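Local coordinates for Sodium/calcium exchanger membrane region domain-containing protein (Archaeoglobus fulgidus, PDB 4KPP) that probably exchanges protons for calcium ions across the membrane, as a member of the CAX branch of the sodium/calcium exchanger family, at residues 51-59 and 192-200. Sequence-based numbering, arbitrary orientation.
Sequences SWAAETAEM and GVPAYLCSL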
# COMPACT_ATOMS: atom_id res chain seq x y z
N SER A 51 2.42 1.46 -13.07
CA SER A 51 0.96 1.44 -13.08
C SER A 51 0.42 1.48 -14.50
O SER A 51 -0.52 0.76 -14.83
CB SER A 51 0.40 2.59 -12.25
OG SER A 51 0.68 2.38 -10.87
N TRP A 52 1.02 2.33 -15.33
CA TRP A 52 0.66 2.41 -16.75
C TRP A 52 0.89 1.07 -17.43
O TRP A 52 0.08 0.64 -18.26
CB TRP A 52 1.50 3.48 -17.46
CG TRP A 52 1.08 4.88 -17.14
CD1 TRP A 52 -0.06 5.26 -16.49
CD2 TRP A 52 1.79 6.08 -17.44
NE1 TRP A 52 -0.10 6.63 -16.38
CE2 TRP A 52 1.03 7.15 -16.96
CE3 TRP A 52 3.01 6.35 -18.08
CZ2 TRP A 52 1.43 8.48 -17.09
CZ3 TRP A 52 3.41 7.67 -18.21
CH2 TRP A 52 2.62 8.72 -17.72
N ALA A 53 1.98 0.41 -17.06
CA ALA A 53 2.32 -0.90 -17.62
C ALA A 53 1.35 -1.99 -17.15
O ALA A 53 0.95 -2.85 -17.94
CB ALA A 53 3.75 -1.27 -17.24
N ALA A 54 0.99 -1.95 -15.88
CA ALA A 54 0.10 -2.95 -15.29
C ALA A 54 -1.32 -2.83 -15.84
O ALA A 54 -2.02 -3.83 -15.99
CB ALA A 54 0.09 -2.83 -13.78
N GLU A 55 -1.73 -1.60 -16.13
CA GLU A 55 -3.08 -1.34 -16.63
C GLU A 55 -3.24 -1.77 -18.08
O GLU A 55 -4.33 -2.16 -18.51
CB GLU A 55 -3.44 0.13 -16.46
CG GLU A 55 -3.71 0.54 -15.02
CD GLU A 55 -3.78 2.04 -14.83
OE1 GLU A 55 -3.26 2.78 -15.69
OE2 GLU A 55 -4.37 2.48 -13.82
N THR A 56 -2.16 -1.68 -18.84
CA THR A 56 -2.15 -2.13 -20.23
C THR A 56 -2.21 -3.65 -20.28
O THR A 56 -2.97 -4.23 -21.06
CB THR A 56 -0.89 -1.65 -20.96
OG1 THR A 56 -0.80 -0.22 -20.86
CG2 THR A 56 -0.93 -2.05 -22.42
N ALA A 57 -1.41 -4.28 -19.43
CA ALA A 57 -1.38 -5.74 -19.33
C ALA A 57 -2.73 -6.27 -18.84
O ALA A 57 -3.14 -7.37 -19.22
CB ALA A 57 -0.26 -6.18 -18.39
N GLU A 58 -3.41 -5.49 -18.01
CA GLU A 58 -4.71 -5.89 -17.48
C GLU A 58 -5.78 -5.85 -18.56
O GLU A 58 -6.66 -6.71 -18.61
CB GLU A 58 -5.11 -5.00 -16.30
CG GLU A 58 -6.40 -5.42 -15.63
CD GLU A 58 -6.80 -4.49 -14.49
OE1 GLU A 58 -6.13 -3.46 -14.31
OE2 GLU A 58 -7.78 -4.81 -13.78
N MET A 59 -5.71 -4.84 -19.42
CA MET A 59 -6.65 -4.72 -20.54
C MET A 59 -6.35 -5.79 -21.58
O MET A 59 -7.25 -6.32 -22.22
CB MET A 59 -6.54 -3.32 -21.16
CG MET A 59 -7.54 -3.06 -22.28
SD MET A 59 -9.26 -3.08 -21.72
CE MET A 59 -10.12 -2.64 -23.22
N GLY A 192 -5.57 7.65 -21.46
CA GLY A 192 -4.23 8.18 -21.33
C GLY A 192 -3.20 7.22 -21.89
O GLY A 192 -3.40 6.64 -22.95
N VAL A 193 -2.10 7.06 -21.16
CA VAL A 193 -1.00 6.20 -21.61
C VAL A 193 -1.39 4.74 -21.92
O VAL A 193 -1.01 4.22 -22.97
CB VAL A 193 0.22 6.29 -20.65
CG1 VAL A 193 1.26 5.24 -21.01
CG2 VAL A 193 0.81 7.69 -20.69
N PRO A 194 -2.14 4.07 -21.02
CA PRO A 194 -2.54 2.69 -21.35
C PRO A 194 -3.37 2.58 -22.63
O PRO A 194 -3.25 1.58 -23.34
CB PRO A 194 -3.38 2.28 -20.14
CG PRO A 194 -2.87 3.12 -19.02
CD PRO A 194 -2.54 4.44 -19.65
N ALA A 195 -4.20 3.58 -22.92
CA ALA A 195 -5.00 3.57 -24.14
C ALA A 195 -4.12 3.64 -25.38
O ALA A 195 -4.40 2.99 -26.39
CB ALA A 195 -6.02 4.70 -24.12
N TYR A 196 -3.06 4.44 -25.31
CA TYR A 196 -2.09 4.52 -26.39
C TYR A 196 -1.31 3.22 -26.53
O TYR A 196 -1.02 2.78 -27.64
CB TYR A 196 -1.14 5.70 -26.17
CG TYR A 196 0.20 5.57 -26.87
CD1 TYR A 196 0.29 5.54 -28.26
CD2 TYR A 196 1.38 5.50 -26.14
CE1 TYR A 196 1.52 5.44 -28.90
CE2 TYR A 196 2.61 5.39 -26.77
CZ TYR A 196 2.67 5.36 -28.14
OH TYR A 196 3.89 5.25 -28.76
N LEU A 197 -0.96 2.61 -25.40
CA LEU A 197 -0.25 1.34 -25.43
C LEU A 197 -1.13 0.22 -25.99
O LEU A 197 -0.66 -0.65 -26.71
CB LEU A 197 0.28 0.99 -24.03
CG LEU A 197 1.35 1.93 -23.49
CD1 LEU A 197 1.73 1.57 -22.06
CD2 LEU A 197 2.57 1.95 -24.40
N CYS A 198 -2.42 0.27 -25.67
CA CYS A 198 -3.37 -0.71 -26.20
C CYS A 198 -3.64 -0.53 -27.69
O CYS A 198 -4.14 -1.44 -28.35
CB CYS A 198 -4.69 -0.66 -25.42
SG CYS A 198 -4.63 -1.43 -23.79
N SER A 199 -3.30 0.64 -28.22
CA SER A 199 -3.54 0.93 -29.64
C SER A 199 -2.50 0.26 -30.53
O SER A 199 -2.73 0.04 -31.71
CB SER A 199 -3.55 2.44 -29.89
OG SER A 199 -2.24 2.98 -29.78
N LEU A 200 -1.35 -0.06 -29.95
CA LEU A 200 -0.25 -0.68 -30.68
C LEU A 200 -0.53 -2.15 -30.96
O LEU A 200 -1.25 -2.80 -30.20
CB LEU A 200 1.05 -0.54 -29.89
CG LEU A 200 1.41 0.89 -29.48
CD1 LEU A 200 2.68 0.90 -28.65
CD2 LEU A 200 1.55 1.78 -30.71
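With CG beside its backbone N (chi1 -74°), W52 offers one face of its indole to V193, whose CG1 lies anti to the backbone N, which turns CG1 to W52 CE3 and CG2 over the six-membered ring. V193 CG2 sits 3.4 Å from the centroid of that W52 ring, only 4° off the ring normal: a CH-pi contact made squarely over the face. V193 CB lies over the ring fusion, 3.6 Å from W52 CD2, and obliquely to the ring P194 CD approaches CD1. One turn on, T56 fills the closest point between the backbones, where its CA is 5.0 Å from that of P194. Its OG1 hydrogen-bonds back to W52 O at 2.9 Å, tilted from the carbonyl plane, while T56 N reaches the same oxygen from the other face of that plane. Held by this bond, the hydroxyl oxygen also touches P194 CA and L197 CD1, 3.3 Å from the latter. The methyl CG2 turns to L197 CB, and beyond it M59 CG rests on C198 SG at 3.7 Å. With the indole cut back to an alanine here, V193 would probably lose the aromatic surface under its methyls, and a gap is likely to open beside the start of helix 193-199. I13 of helix 4-14 also touches the indole, and R205 and V209 of helix 202-221 touch T56. No hydrogen bond joins the two segments; this is side-chain packing of helix 193-199, crossing at -49°, against the C-terminal end of helix 32-60, predicted to span the membrane over most of its length, in a predominantly helical exchanger fold, away from the observed calcium site.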